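Local coordinates for molybdenum cofactor carrier protein (Chlamydomonas reinhardtii, PDB 2IZ5) that probably binds the molybdenum cofactor and carries it in protected form between its synthesis and the enzymes that use it, at residues G69-G74 and V88-V93; K13-V18 and L106-L111. One frame throughout, in Å; residues are numbered along the deposited sequence.

Contact 1 (G69-G74 and V88-V93); sequences GGTTIG and VDIPIV
Gly74, Thr72 and Asp89, with Ile90, bury the most surface where residues 72-74 pair with 90-93 as parallel strands. The register rests on three backbone bonds: Ile90 N to Thr72 O, Gly74 N to Ile90 O, and Ile92 N to Gly74 O, the last 2.8 Å long and nearly straight at 176°. Gly74 thus gives its N-H and its carbonyl to the same strand, at Ile90 O and Ile92 N. Its lack of a side chain matters: Val88 CG1 packs 3.7 Å from Gly74 N, and a beta carbon on Gly74 would run into Val88 CG2.

Beside these backbone bonds, two side chains add their own. Thr72 OG1 sits between its own backbone N and carbonyl carbon (chi1 60°), a position from which it accepts Asp89 N at 2.8 Å; the same hydroxyl bonds Ala87 O. Asp89 answers across this bond: its OD2 takes Thr72 N at 3.1 Å on the anti side of the carboxylate, 31° out of its plane, and also forms a salt bridge with Lys66. Replacing Asp89 by an alanine is likely to leave Thr72 N without this acceptor and Lys66 without its carboxylate. On the face carrying Ile73 and Ile90, Ile73 CG2 meets Ile92 CG1 at 3.8 Å, the two running alongside each other in the same direction.

Strand 90-93 is outermost in this chain's parallel sheet, and strand 72-76 separates it from strand 47-51, to which Thr71 and Ile73 bond through Leu48 and Thr50. Helix 56-67 packs against Thr72 and Val88 through Met62, while a second subunit meets the edge strand, its Ser107 bonding Val93 N.

Contact 2 (K13-V18 and L106-L111); sequences KPIIGV and LSSNVL
In the Rossmann-like parallel sheet of this SLOG-family protein, strand 15-19 is central and strand 110-114 its neighbour, and the contact forms where helix 103-107 ends and the chain turns into the second strand. Ile15 O accepts the backbone N of Asn109 at 2.7 Å. Asn109 CG stands anti to its own carbonyl carbon (chi1 -67°), which brings ND2 alongside the Ile15 backbone. A weak bond from ND2 to Ile15 O is doubtful, since the same ND2 lies 2.9 Å from Ile15 N, donor against donor. Further along, Gly17 N donates to Val110 O at 3.0 Å and 165°, and Gly17 pairs with Leu111, their CA atoms 4.4 Å apart.

Glycine fits here on geometric grounds: a beta carbon would clash with Ser108 OG and press on Leu111 CD2. That hydroxyl bonds Asn104 O, back in the helix. On the other face, helix 161-173 packs on Ile16 through Val168 and on Val110 through Leu171, over the apolar pair these two residues make. At the strand seam, Leu111 CA lies 3.3 Å from Gly17 O, a CA-H...O contact with 137° at the hydrogen.

Starting from the N terminus, the chain lays down strand 15-19 and passes through helix 28-43, strand 47-51 and helix 56-67 before entering residues 69-74. With the excursion to 88-93, contact 1 closes a short loop, with 13 residues between its segments and no helix among them. After helix 103-107 the chain returns to the middle of the sheet and closes contact 2, with 87 residues between its segments, so contact 1 is nested inside it. Contact 1 joins an outermost strand to the next one inward; contact 2 joins the two halves of the sheet. Their centres lie about 13 Å apart, and both reach the second subunit.

Contact 1 (G69-G74 and V88-V93)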
loop_
_atom_site.group_PDB
_atom_site.type_symbol
_atom_site.label_atom_id
_atom_site.label_comp_id
_atom_site.label_asym_id
_atom_site.label_seq_id
_atom_site.Cartn_x
_atom_site.Cartn_y
_atom_site.Cartn_z
ATOM N N GLY B 69 -2.888 -15.726 -28.235
ATOM C CA GLY B 69 -4.114 -14.930 -28.258
ATOM C C GLY B 69 -4.749 -14.720 -26.884
ATOM O O GLY B 69 -5.953 -14.430 -26.784
ATOM N N GLY B 70 -3.965 -14.881 -25.828
ATOM C CA GLY B 70 -4.470 -14.702 -24.488
ATOM C C GLY B 70 -4.504 -13.227 -24.109
ATOM O O GLY B 70 -3.864 -12.394 -24.768
ATOM N N THR B 71 -5.272 -12.939 -23.055
ATOM C CA THR B 71 -5.357 -11.618 -22.415
ATOM C C THR B 71 -4.427 -11.594 -21.202
ATOM O O THR B 71 -4.335 -12.554 -20.465
ATOM C CB THR B 71 -6.742 -11.336 -21.922
ATOM O OG1 THR B 71 -7.628 -11.319 -23.033
ATOM C CG2 THR B 71 -6.809 -9.999 -21.202
ATOM N N THR B 72 -3.748 -10.470 -21.016
ATOM C CA THR B 72 -2.744 -10.324 -20.012
ATOM C C THR B 72 -2.963 -9.078 -19.217
ATOM O O THR B 72 -3.412 -8.031 -19.741
ATOM C CB THR B 72 -1.348 -10.211 -20.682
ATOM O OG1 THR B 72 -1.329 -9.063 -21.538
ATOM C CG2 THR B 72 -1.076 -11.424 -21.516
ATOM N N ILE B 73 -2.590 -9.194 -17.944
ATOM C CA ILE B 73 -2.568 -8.105 -16.971
ATOM C C ILE B 73 -1.180 -8.050 -16.316
ATOM O O ILE B 73 -0.706 -9.051 -15.738
ATOM C CB ILE B 73 -3.620 -8.346 -15.869
ATOM C CG1 ILE B 73 -5.017 -8.571 -16.449
ATOM C CG2 ILE B 73 -3.662 -7.176 -14.917
ATOM C CD1 ILE B 73 -6.032 -8.994 -15.348
ATOM N N GLY B 74 -0.516 -6.916 -16.461
ATOM C CA GLY B 74 0.763 -6.653 -15.817
ATOM C C GLY B 74 0.614 -5.645 -14.701
ATOM O O GLY B 74 0.021 -4.625 -14.910
ATOM N N VAL B 88 1.855 -6.631 -22.447
ATOM C CA VAL B 88 0.826 -6.271 -21.478
ATOM C C VAL B 88 -0.381 -5.659 -22.214
ATOM O O VAL B 88 -0.244 -4.638 -22.875
ATOM C CB VAL B 88 1.345 -5.267 -20.426
ATOM C CG1 VAL B 88 0.243 -4.911 -19.455
ATOM C CG2 VAL B 88 2.573 -5.857 -19.679
ATOM N N ASP B 89 -1.538 -6.311 -22.105
ATOM C CA ASP B 89 -2.809 -5.736 -22.543
ATOM C C ASP B 89 -3.308 -4.697 -21.548
ATOM O O ASP B 89 -3.606 -3.573 -21.917
ATOM C CB ASP B 89 -3.884 -6.828 -22.674
ATOM C CG ASP B 89 -3.629 -7.768 -23.835
ATOM O OD1 ASP B 89 -3.075 -7.312 -24.854
ATOM O OD2 ASP B 89 -3.987 -8.959 -23.727
ATOM N N ILE B 90 -3.424 -5.109 -20.288
ATOM C CA ILE B 90 -3.985 -4.270 -19.244
ATOM C C ILE B 90 -2.865 -3.959 -18.200
ATOM O O ILE B 90 -2.463 -4.823 -17.447
ATOM C CB ILE B 90 -5.250 -4.942 -18.597
ATOM C CG1 ILE B 90 -6.432 -5.016 -19.578
ATOM C CG2 ILE B 90 -5.704 -4.165 -17.370
ATOM C CD1 ILE B 90 -6.311 -6.003 -20.654
ATOM N N PRO B 91 -2.317 -2.738 -18.217
ATOM C CA PRO B 91 -1.357 -2.375 -17.165
ATOM C C PRO B 91 -2.005 -1.846 -15.921
ATOM O O PRO B 91 -2.771 -0.912 -15.996
ATOM C CB PRO B 91 -0.475 -1.284 -17.858
ATOM C CG PRO B 91 -1.036 -1.084 -19.248
ATOM C CD PRO B 91 -2.421 -1.660 -19.233
ATOM N N ILE B 92 -1.714 -2.441 -14.777
ATOM C CA ILE B 92 -2.232 -1.967 -13.490
ATOM C C ILE B 92 -1.091 -1.286 -12.711
ATOM O O ILE B 92 -0.141 -1.936 -12.259
ATOM C CB ILE B 92 -2.879 -3.097 -12.622
ATOM C CG1 ILE B 92 -4.045 -3.781 -13.367
ATOM C CG2 ILE B 92 -3.337 -2.518 -11.261
ATOM C CD1 ILE B 92 -5.202 -2.832 -13.789
ATOM N N VAL B 93 -1.197 0.033 -12.583
ATOM C CA VAL B 93 -0.087 0.857 -12.079
ATOM C C VAL B 93 -0.451 1.317 -10.690
ATOM O O VAL B 93 -1.442 2.009 -10.479
ATOM C CB VAL B 93 0.209 2.066 -12.969
ATOM C CG1 VAL B 93 1.450 2.839 -12.459
ATOM C CG2 VAL B 93 0.377 1.649 -14.419
#

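Contact 2 (K13-V18 and L106-L111)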
loop_
_atom_site.group_PDB
_atom_site.type_symbol
_atom_site.label_atom_id
_atom_site.label_comp_id
_atom_site.label_asym_id
_atom_site.label_seq_id
_atom_site.Cartn_x
_atom_site.Cartn_y
_atom_site.Cartn_z
ATOM N N LYS B 13 -14.020 -14.949 -16.607
ATOM C CA LYS B 13 -12.759 -15.630 -16.995
ATOM C C LYS B 13 -11.813 -15.835 -15.790
ATOM O O LYS B 13 -11.516 -14.878 -15.059
ATOM C CB LYS B 13 -12.022 -14.811 -18.042
ATOM C CG LYS B 13 -12.308 -15.146 -19.494
ATOM C CD LYS B 13 -11.038 -14.873 -20.303
ATOM C CE LYS B 13 -11.248 -14.943 -21.835
ATOM N NZ LYS B 13 -9.924 -15.160 -22.572
ATOM N N PRO B 14 -11.362 -17.093 -15.559
ATOM C CA PRO B 14 -10.374 -17.279 -14.500
ATOM C C PRO B 14 -9.081 -16.500 -14.776
ATOM O O PRO B 14 -8.713 -16.333 -15.941
ATOM C CB PRO B 14 -10.136 -18.802 -14.469
ATOM C CG PRO B 14 -11.268 -19.394 -15.150
ATOM C CD PRO B 14 -11.752 -18.376 -16.167
ATOM N N ILE B 15 -8.459 -16.008 -13.687
ATOM C CA ILE B 15 -7.184 -15.320 -13.703
ATOM C C ILE B 15 -6.146 -16.201 -13.007
ATOM O O ILE B 15 -6.334 -16.624 -11.849
ATOM C CB ILE B 15 -7.254 -13.963 -12.968
ATOM C CG1 ILE B 15 -8.406 -13.100 -13.527
ATOM C CG2 ILE B 15 -5.899 -13.228 -13.059
ATOM C CD1 ILE B 15 -8.752 -11.844 -12.694
ATOM N N ILE B 16 -5.041 -16.432 -13.700
ATOM C CA ILE B 16 -3.921 -17.258 -13.212
ATOM C C ILE B 16 -2.737 -16.348 -13.038
ATOM O O ILE B 16 -2.278 -15.735 -13.990
ATOM C CB ILE B 16 -3.468 -18.417 -14.207
ATOM C CG1 ILE B 16 -4.648 -19.288 -14.680
ATOM C CG2 ILE B 16 -2.456 -19.265 -13.566
ATOM C CD1 ILE B 16 -5.519 -19.955 -13.542
ATOM N N GLY B 17 -2.227 -16.331 -11.813
ATOM C CA GLY B 17 -1.061 -15.578 -11.429
ATOM C C GLY B 17 0.265 -16.299 -11.570
ATOM O O GLY B 17 0.458 -17.420 -11.113
ATOM N N VAL B 18 1.205 -15.623 -12.192
ATOM C CA VAL B 18 2.546 -16.166 -12.423
ATOM C C VAL B 18 3.538 -15.199 -11.769
ATOM O O VAL B 18 3.377 -13.987 -11.809
ATOM C CB VAL B 18 2.783 -16.397 -13.924
ATOM C CG1 VAL B 18 4.242 -16.778 -14.240
ATOM C CG2 VAL B 18 1.801 -17.480 -14.431
ATOM N N LEU B 106 -4.308 -11.980 -4.305
ATOM C CA LEU B 106 -5.716 -11.806 -3.946
ATOM C C LEU B 106 -6.605 -11.854 -5.145
ATOM O O LEU B 106 -7.792 -12.265 -5.053
ATOM C CB LEU B 106 -5.929 -10.499 -3.208
ATOM C CG LEU B 106 -5.354 -10.357 -1.783
ATOM C CD1 LEU B 106 -5.606 -8.942 -1.263
ATOM C CD2 LEU B 106 -5.967 -11.373 -0.827
ATOM N N SER B 107 -6.075 -11.431 -6.293
ATOM C CA SER B 107 -6.898 -11.358 -7.525
ATOM C C SER B 107 -6.941 -12.663 -8.322
ATOM O O SER B 107 -7.902 -12.905 -9.081
ATOM C CB SER B 107 -6.392 -10.222 -8.431
ATOM O OG SER B 107 -6.233 -9.011 -7.723
ATOM N N SER B 108 -5.906 -13.493 -8.182
ATOM C CA SER B 108 -5.785 -14.737 -8.972
ATOM C C SER B 108 -6.590 -15.877 -8.377
ATOM O O SER B 108 -6.701 -15.994 -7.149
ATOM C CB SER B 108 -4.312 -15.128 -9.093
ATOM O OG SER B 108 -3.601 -14.059 -9.716
ATOM N N ASN B 109 -7.136 -16.740 -9.224
ATOM C CA ASN B 109 -7.830 -17.925 -8.714
ATOM C C ASN B 109 -6.837 -18.979 -8.256
ATOM O O ASN B 109 -7.038 -19.660 -7.239
ATOM C CB ASN B 109 -8.684 -18.534 -9.795
ATOM C CG ASN B 109 -9.831 -17.645 -10.199
ATOM O OD1 ASN B 109 -10.968 -17.884 -9.765
ATOM N ND2 ASN B 109 -9.561 -16.625 -11.030
ATOM N N VAL B 110 -5.759 -19.092 -9.015
ATOM C CA VAL B 110 -4.649 -20.000 -8.736
ATOM C C VAL B 110 -3.387 -19.250 -9.067
ATOM O O VAL B 110 -3.400 -18.418 -9.930
ATOM C CB VAL B 110 -4.725 -21.311 -9.560
ATOM C CG1 VAL B 110 -3.621 -22.292 -9.149
ATOM C CG2 VAL B 110 -6.091 -22.014 -9.357
ATOM N N LEU B 111 -2.313 -19.525 -8.331
ATOM C CA LEU B 111 -0.961 -18.960 -8.567
ATOM C C LEU B 111 0.076 -19.997 -8.817
ATOM O O LEU B 111 0.031 -21.069 -8.212
ATOM C CB LEU B 111 -0.487 -18.135 -7.370
ATOM C CG LEU B 111 -1.413 -16.942 -7.180
ATOM C CD1 LEU B 111 -2.270 -17.191 -5.935
ATOM C CD2 LEU B 111 -0.621 -15.708 -7.093
#